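Local coordinates for protein 3-phytase (Klebsiella pneumoniae, PDB 2WNH) that probably releases phosphate from phytate (inositol hexakisphosphate) by hydrolysis, as a 3-phytase of the histidine acid phosphatase family, at residues K18-L22 against M270-V274; S319-E324 against L336-A342. The protein carries 3 engineered substitutions. All blocks are in the same frame, centred on the assembly; numbering follows the deposited sequence.

Interaction 1 of 2, residues K18-L22 against M270-V274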
ATOM      1  N   LYS B  18     -27.041  10.476   3.987  1.00 15.20           N
ATOM      2  CA  LYS B  18     -27.556   9.116   4.148  1.00 15.21           C
ATOM      3  C   LYS B  18     -27.723   8.473   2.789  1.00 15.64           C
ATOM      4  O   LYS B  18     -28.177   9.119   1.850  1.00 15.81           O
ATOM      5  CB  LYS B  18     -28.917   9.137   4.874  1.00 15.70           C
ATOM      6  CG  LYS B  18     -29.606   7.767   5.091  1.00 19.73           C
ATOM      7  CD  LYS B  18     -28.735   6.812   5.856  1.00 16.29           C
ATOM      8  CE  LYS B  18     -29.467   5.518   6.208  1.00 18.43           C
ATOM      9  NZ  LYS B  18     -30.467   5.706   7.317  1.00 20.71           N
ATOM     10  N   VAL B  19     -27.324   7.206   2.701  1.00 14.79           N
ATOM     11  CA  VAL B  19     -27.558   6.387   1.521  1.00 14.29           C
ATOM     12  C   VAL B  19     -28.425   5.190   1.901  1.00 13.12           C
ATOM     13  O   VAL B  19     -28.175   4.504   2.901  1.00 13.91           O
ATOM     14  CB  VAL B  19     -26.212   5.849   0.929  1.00 14.48           C
ATOM     15  CG1 VAL B  19     -26.485   4.958  -0.294  1.00 14.96           C
ATOM     16  CG2 VAL B  19     -25.251   6.993   0.528  1.00 14.03           C
ATOM     17  N   VAL B  20     -29.457   4.929   1.088  1.00 12.90           N
ATOM     18  CA  VAL B  20     -30.211   3.673   1.185  1.00 13.67           C
ATOM     19  C   VAL B  20     -30.105   3.008  -0.177  1.00 14.16           C
ATOM     20  O   VAL B  20     -30.464   3.613  -1.193  1.00 14.14           O
ATOM     21  CB  VAL B  20     -31.721   3.917   1.529  1.00 14.80           C
ATOM     22  CG1 VAL B  20     -32.547   2.627   1.404  1.00 14.41           C
ATOM     23  CG2 VAL B  20     -31.849   4.507   2.931  1.00 13.78           C
ATOM     24  N   GLU B  21     -29.589   1.784  -0.194  1.00 14.74           N
ATOM     25  CA  GLU B  21     -29.344   1.082  -1.451  1.00 14.06           C
ATOM     26  C   GLU B  21     -29.968  -0.316  -1.473  1.00 13.95           C
ATOM     27  O   GLU B  21     -29.878  -1.076  -0.477  1.00 14.81           O
ATOM     28  CB  GLU B  21     -27.831   0.971  -1.665  1.00 14.18           C
ATOM     29  CG  GLU B  21     -27.420   0.290  -2.964  1.00 12.85           C
ATOM     30  CD  GLU B  21     -25.946   0.485  -3.269  1.00 14.76           C
ATOM     31  OE1 GLU B  21     -25.177   0.761  -2.339  1.00 13.87           O
ATOM     32  OE2 GLU B  21     -25.569   0.417  -4.460  1.00 16.49           O
ATOM     33  N   LEU B  22     -30.613  -0.619  -2.608  1.00 12.66           N
ATOM     34  CA  LEU B  22     -31.208  -1.928  -2.880  1.00 12.75           C
ATOM     35  C   LEU B  22     -30.497  -2.530  -4.089  1.00 13.28           C
ATOM     36  O   LEU B  22     -30.725  -2.096  -5.220  1.00 12.95           O
ATOM     37  CB  LEU B  22     -32.728  -1.792  -3.154  1.00 13.97           C
ATOM     38  CG  LEU B  22     -33.458  -3.114  -3.510  1.00 14.29           C
ATOM     39  CD1 LEU B  22     -33.399  -4.140  -2.353  1.00 13.18           C
ATOM     40  CD2 LEU B  22     -34.910  -2.865  -3.938  1.00 15.57           C
ATOM     41  N   MET B 270     -37.616   1.406   2.698  1.00 15.72           N
ATOM     42  CA  MET B 270     -36.573   2.220   2.054  1.00 15.74           C
ATOM     43  C   MET B 270     -36.808   3.713   2.223  1.00 15.77           C
ATOM     44  O   MET B 270     -35.869   4.453   2.529  1.00 17.21           O
ATOM     45  CB  MET B 270     -36.438   1.850   0.558  1.00 15.57           C
ATOM     46  CG  MET B 270     -35.787   0.491   0.313  1.00 18.04           C
ATOM     47  SD  MET B 270     -35.913   0.031  -1.426  1.00 18.11           S
ATOM     48  CE  MET B 270     -34.821   1.211  -2.215  1.00 17.08           C
ATOM     49  N   LEU B 271     -38.045   4.170   2.007  1.00 15.22           N
ATOM     50  CA  LEU B 271     -38.374   5.596   2.200  1.00 15.47           C
ATOM     51  C   LEU B 271     -38.228   6.040   3.677  1.00 16.20           C
ATOM     52  O   LEU B 271     -37.683   7.111   3.961  1.00 16.63           O
ATOM     53  CB  LEU B 271     -39.785   5.932   1.703  1.00 16.26           C
ATOM     54  CG  LEU B 271     -40.021   5.738   0.200  1.00 13.27           C
ATOM     55  CD1 LEU B 271     -41.496   5.886  -0.063  1.00 18.00           C
ATOM     56  CD2 LEU B 271     -39.183   6.763  -0.598  1.00 17.31           C
ATOM     57  N   ASP B 272     -38.691   5.200   4.602  1.00 16.64           N
ATOM     58  CA  ASP B 272     -38.488   5.438   6.030  1.00 18.28           C
ATOM     59  C   ASP B 272     -36.995   5.421   6.352  1.00 17.75           C
ATOM     60  O   ASP B 272     -36.524   6.210   7.176  1.00 18.46           O
ATOM     61  CB  ASP B 272     -39.216   4.375   6.848  1.00 19.55           C
ATOM     62  CG  ASP B 272     -40.700   4.680   7.001  1.00 24.76           C
ATOM     63  OD1 ASP B 272     -41.137   5.793   6.609  1.00 27.68           O
ATOM     64  OD2 ASP B 272     -41.425   3.815   7.538  1.00 28.45           O
ATOM     65  N   GLY B 273     -36.249   4.547   5.680  1.00 16.85           N
ATOM     66  CA  GLY B 273     -34.813   4.449   5.948  1.00 16.12           C
ATOM     67  C   GLY B 273     -33.999   5.673   5.531  1.00 17.35           C
ATOM     68  O   GLY B 273     -32.919   5.904   6.062  1.00 18.64           O
ATOM     69  N   VAL B 274     -34.482   6.444   4.554  1.00 16.99           N
ATOM     70  CA  VAL B 274     -33.750   7.613   4.036  1.00 17.44           C
ATOM     71  C   VAL B 274     -34.155   8.896   4.763  1.00 19.09           C
ATOM     72  O   VAL B 274     -33.537   9.944   4.606  1.00 19.68           O
ATOM     73  CB  VAL B 274     -33.884   7.753   2.477  1.00 17.29           C
ATOM     74  CG1 VAL B 274     -35.249   8.383   2.089  1.00 17.98           C
ATOM     75  CG2 VAL B 274     -32.703   8.551   1.907  1.00 15.32           C
TER
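Val-20 pushes its two methyl groups into the side of the helix segment 270-274, and Gly-273 makes the hollow that receives one of them. CG2 of Val-20 lies 3.6 Å from the carbonyl carbon of Gly-273 and 3.9 Å from CB of Val-274. CG1 of Val-20 is anti to the backbone N (chi1 171°) and sits 4.0 Å from CG of Met-270. With no side chain at Gly-273, the CA atoms of Val-20 and Val-274 come within 6.0 Å.

At one end, Met-270 bends at its last torsion (chi3 69°). This brings CE of Met-270 to 3.8 Å from CB of Leu-22, and the two side chains cross at about a right angle. Leu-287 of strand 284-289 packs on both. At the other end, Lys-18 bends at chi2 and chi4. NZ of Lys-18 donates a 2.8 Å hydrogen bond to O of Gly-273, nearly in line with the carbonyl.

The C-terminal part of helix 256-274 packs on the side of strand 14-24 that carries Lys-18, Val-20 and Leu-22. The contact is mainly apolar, and the ammonium of the buried Lys-18 lies near the C-terminal end of the helix, whose dipole would probably help to stabilise it.

Interaction 2 of 2, residues S319-E324 against L336-A342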
ATOM      1  N   SER B 319     -26.524  -4.716 -10.086  1.00 15.37           N
ATOM      2  CA  SER B 319     -27.030  -3.359 -10.271  1.00 15.26           C
ATOM      3  C   SER B 319     -27.783  -2.935  -9.000  1.00 14.20           C
ATOM      4  O   SER B 319     -28.112  -3.785  -8.168  1.00 16.07           O
ATOM      5  CB  SER B 319     -27.972  -3.311 -11.476  1.00 15.12           C
ATOM      6  OG  SER B 319     -29.162  -4.051 -11.211  1.00 15.49           O
ATOM      7  N   SER B 320     -28.028  -1.639  -8.824  1.00 14.37           N
ATOM      8  CA  SER B 320     -28.758  -1.204  -7.629  1.00 14.10           C
ATOM      9  C   SER B 320     -29.573   0.062  -7.838  1.00 14.17           C
ATOM     10  O   SER B 320     -29.271   0.859  -8.715  1.00 14.17           O
ATOM     11  CB  SER B 320     -27.827  -1.040  -6.429  1.00 15.26           C
ATOM     12  OG  SER B 320     -26.980   0.073  -6.592  1.00 15.07           O
ATOM     13  N   LEU B 321     -30.614   0.180  -7.007  1.00 13.78           N
ATOM     14  CA  LEU B 321     -31.457   1.355  -6.884  1.00 15.19           C
ATOM     15  C   LEU B 321     -30.978   2.083  -5.627  1.00 15.35           C
ATOM     16  O   LEU B 321     -30.836   1.477  -4.556  1.00 15.82           O
ATOM     17  CB  LEU B 321     -32.912   0.888  -6.716  1.00 16.72           C
ATOM     18  CG  LEU B 321     -34.009   1.933  -6.720  1.00 23.45           C
ATOM     19  CD1 LEU B 321     -33.977   2.773  -8.001  1.00 22.14           C
ATOM     20  CD2 LEU B 321     -35.339   1.167  -6.616  1.00 24.54           C
ATOM     21  N   VAL B 322     -30.724   3.380  -5.753  1.00 13.34           N
ATOM     22  CA  VAL B 322     -30.187   4.150  -4.638  1.00 14.54           C
ATOM     23  C   VAL B 322     -31.054   5.356  -4.315  1.00 14.88           C
ATOM     24  O   VAL B 322     -31.427   6.112  -5.222  1.00 15.46           O
ATOM     25  CB  VAL B 322     -28.729   4.624  -4.899  1.00 15.35           C
ATOM     26  CG1 VAL B 322     -28.218   5.446  -3.689  1.00 15.99           C
ATOM     27  CG2 VAL B 322     -27.798   3.440  -5.194  1.00 17.16           C
ATOM     28  N   LEU B 323     -31.290   5.574  -3.014  1.00 13.47           N
ATOM     29  CA  LEU B 323     -31.829   6.850  -2.519  1.00 14.85           C
ATOM     30  C   LEU B 323     -30.749   7.522  -1.663  1.00 14.94           C
ATOM     31  O   LEU B 323     -30.191   6.887  -0.765  1.00 15.52           O
ATOM     32  CB  LEU B 323     -33.039   6.604  -1.625  1.00 15.58           C
ATOM     33  CG  LEU B 323     -34.137   5.680  -2.150  1.00 19.20           C
ATOM     34  CD1 LEU B 323     -35.204   5.470  -1.052  1.00 22.12           C
ATOM     35  CD2 LEU B 323     -34.741   6.229  -3.423  1.00 23.91           C
ATOM     36  N   GLU B 324     -30.490   8.794  -1.934  1.00 14.40           N
ATOM     37  CA  GLU B 324     -29.546   9.591  -1.142  1.00 15.26           C
ATOM     38  C   GLU B 324     -30.218  10.836  -0.564  1.00 15.68           C
ATOM     39  O   GLU B 324     -30.817  11.606  -1.304  1.00 15.43           O
ATOM     40  CB  GLU B 324     -28.370  10.055  -2.024  1.00 16.38           C
ATOM     41  CG  GLU B 324     -27.376   8.934  -2.407  1.00 15.59           C
ATOM     42  CD  GLU B 324     -26.349   9.366  -3.468  1.00 18.13           C
ATOM     43  OE1 GLU B 324     -26.433  10.503  -4.012  1.00 16.07           O
ATOM     44  OE2 GLU B 324     -25.448   8.557  -3.790  1.00 15.97           O
ATOM     45  N   LEU B 336     -33.587  14.900  -1.943  1.00 16.10           N
ATOM     46  CA  LEU B 336     -33.428  13.492  -2.236  1.00 16.08           C
ATOM     47  C   LEU B 336     -32.877  13.340  -3.653  1.00 17.24           C
ATOM     48  O   LEU B 336     -33.262  14.084  -4.550  1.00 17.03           O
ATOM     49  CB  LEU B 336     -34.783  12.793  -2.097  1.00 16.70           C
ATOM     50  CG  LEU B 336     -34.793  11.274  -2.184  1.00 18.60           C
ATOM     51  CD1 LEU B 336     -34.110  10.673  -0.961  1.00 18.23           C
ATOM     52  CD2 LEU B 336     -36.226  10.750  -2.329  1.00 18.74           C
ATOM     53  N   ARG B 337     -31.943  12.404  -3.822  1.00 15.82           N
ATOM     54  CA  ARG B 337     -31.481  11.961  -5.135  1.00 15.08           C
ATOM     55  C   ARG B 337     -31.846  10.491  -5.273  1.00 15.88           C
ATOM     56  O   ARG B 337     -31.683   9.709  -4.327  1.00 16.77           O
ATOM     57  CB  ARG B 337     -29.963  12.150  -5.235  1.00 14.75           C
ATOM     58  CG  ARG B 337     -29.374  11.667  -6.528  1.00 16.37           C
ATOM     59  CD  ARG B 337     -27.929  12.054  -6.622  1.00 15.43           C
ATOM     60  NE  ARG B 337     -27.362  11.584  -7.873  1.00 17.10           N
ATOM     61  CZ  ARG B 337     -26.236  10.893  -7.966  1.00 19.48           C
ATOM     62  NH1 ARG B 337     -25.552  10.565  -6.871  1.00 18.00           N
ATOM     63  NH2 ARG B 337     -25.802  10.527  -9.166  1.00 21.79           N
ATOM     64  N   VAL B 338     -32.355  10.105  -6.449  1.00 14.39           N
ATOM     65  CA  VAL B 338     -32.855   8.749  -6.653  1.00 15.19           C
ATOM     66  C   VAL B 338     -32.301   8.283  -7.989  1.00 15.33           C
ATOM     67  O   VAL B 338     -32.449   8.971  -9.002  1.00 15.15           O
ATOM     68  CB  VAL B 338     -34.410   8.746  -6.718  1.00 15.87           C
ATOM     69  CG1 VAL B 338     -34.914   7.342  -6.976  1.00 17.15           C
ATOM     70  CG2 VAL B 338     -34.982   9.293  -5.435  1.00 17.85           C
ATOM     71  N   TYR B 339     -31.624   7.132  -8.012  1.00 13.78           N
ATOM     72  CA  TYR B 339     -31.077   6.674  -9.292  1.00 13.77           C
ATOM     73  C   TYR B 339     -30.933   5.172  -9.370  1.00 14.05           C
ATOM     74  O   TYR B 339     -30.994   4.479  -8.348  1.00 15.62           O
ATOM     75  CB  TYR B 339     -29.738   7.367  -9.618  1.00 14.62           C
ATOM     76  CG  TYR B 339     -28.640   7.181  -8.606  1.00 15.17           C
ATOM     77  CD1 TYR B 339     -28.523   8.041  -7.525  1.00 17.12           C
ATOM     78  CD2 TYR B 339     -27.700   6.156  -8.752  1.00 15.94           C
ATOM     79  CE1 TYR B 339     -27.507   7.886  -6.601  1.00 17.03           C
ATOM     80  CE2 TYR B 339     -26.652   5.995  -7.826  1.00 16.30           C
ATOM     81  CZ  TYR B 339     -26.584   6.863  -6.751  1.00 16.66           C
ATOM     82  OH  TYR B 339     -25.570   6.783  -5.811  1.00 16.90           O
ATOM     83  N   PHE B 340     -30.770   4.677 -10.594  1.00 13.32           N
ATOM     84  CA  PHE B 340     -30.500   3.286 -10.829  1.00 14.08           C
ATOM     85  C   PHE B 340     -29.148   3.209 -11.522  1.00 14.46           C
ATOM     86  O   PHE B 340     -28.851   4.025 -12.400  1.00 14.73           O
ATOM     87  CB  PHE B 340     -31.570   2.648 -11.724  1.00 14.11           C
ATOM     88  CG  PHE B 340     -31.315   1.187 -12.001  1.00 15.37           C
ATOM     89  CD1 PHE B 340     -31.439   0.233 -10.988  1.00 16.45           C
ATOM     90  CD2 PHE B 340     -30.911   0.766 -13.267  1.00 17.47           C
ATOM     91  CE1 PHE B 340     -31.173  -1.117 -11.219  1.00 14.61           C
ATOM     92  CE2 PHE B 340     -30.654  -0.602 -13.505  1.00 15.36           C
ATOM     93  CZ  PHE B 340     -30.784  -1.532 -12.483  1.00 14.27           C
ATOM     94  N   GLN B 341     -28.323   2.262 -11.093  1.00 15.14           N
ATOM     95  CA  GLN B 341     -26.984   2.113 -11.662  1.00 15.32           C
ATOM     96  C   GLN B 341     -26.662   0.663 -11.982  1.00 14.99           C
ATOM     97  O   GLN B 341     -27.094  -0.238 -11.256  1.00 14.13           O
ATOM     98  CB  GLN B 341     -25.927   2.702 -10.702  1.00 13.71           C
ATOM     99  CG  GLN B 341     -25.747   1.895  -9.420  1.00 16.26           C
ATOM    100  CD  GLN B 341     -24.789   2.562  -8.445  1.00 18.99           C
ATOM    101  OE1 GLN B 341     -23.798   3.160  -8.852  1.00 18.65           O
ATOM    102  NE2 GLN B 341     -25.098   2.477  -7.156  1.00 15.99           N
ATOM    103  N   ALA B 342     -25.865   0.469 -13.041  1.00 15.70           N
ATOM    104  CA  ALA B 342     -25.369  -0.858 -13.473  1.00 14.90           C
ATOM    105  C   ALA B 342     -24.081  -0.742 -14.270  1.00 14.58           C
ATOM    106  O   ALA B 342     -23.735   0.324 -14.746  1.00 16.13           O
ATOM    107  CB  ALA B 342     -26.418  -1.552 -14.357  1.00 13.47           C
TER
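The beta hairpin of strands 320-328 and 334-342 holds this contact, in which Ser-320, Val-322 and Glu-324 pair with Gln-341, Tyr-339 and Arg-337. Each pair is joined by two backbone hydrogen bonds.

On the face that carries Val-322, Glu-324, Arg-337 and Tyr-339, Glu-324 binds two side chains. OE1 of Glu-324 forms a salt bridge with NH1 of Arg-337 at 3.0 Å, on the syn side but tilted out of the carboxylate plane; the carboxylate and guanidinium planes are 55° apart. OE2 of Glu-324 accepts a 2.7 Å hydrogen bond from OH of Tyr-339, which approaches from above the carboxylate plane. Glu-364 pairs with NE of Arg-337, and Tyr-75 also bonds OE2 of Glu-324. CG of Tyr-339 sits between the backbone N and the carbonyl carbon (chi1 59°), which lays the ring beside Val-322. CB of Val-322 makes a CH-pi contact over one face, 3.8 Å from the Tyr-339 ring centroid, and NH2 of Arg-337 lies over the opposite face near the rim. NE2 of Gln-341 donates to OG of Ser-320 at 3.1 Å; that hydroxyl also bonds Glu-21.

The other face is apolar. CD2 of Leu-323 meets CG2 of Val-338 at 3.7 Å, and Met-301 of helix 291-301 packs on both residues. Alternating hydrogen-bonded and non-hydrogen-bonded pairs are typical of an antiparallel hairpin, here part of the mixed sheet of a histidine acid phosphatase.

Interactions 1 and 2 lie about 10 Å apart, centre to centre, and both reach the same mixed sheet. Strand 14-24 of interaction 1 runs antiparallel beside strand 320-328 of interaction 2. N of Val-20 lies 2.8 Å from O of Leu-323, a probable hydrogen bond. Glu-21 is a second link between them, and Lys-67 of helix 58-77 makes a salt bridge to its OE2. Along the chain, interaction 1 closes before interaction 2 opens. Interaction 1 brings together segments 248 residues apart, whereas interaction 2 closes a local hairpin. Interaction 1 seats helix 256-274 on strand 14-24, and the pairing of strands 14-24 and 320-328 ties it to the hairpin.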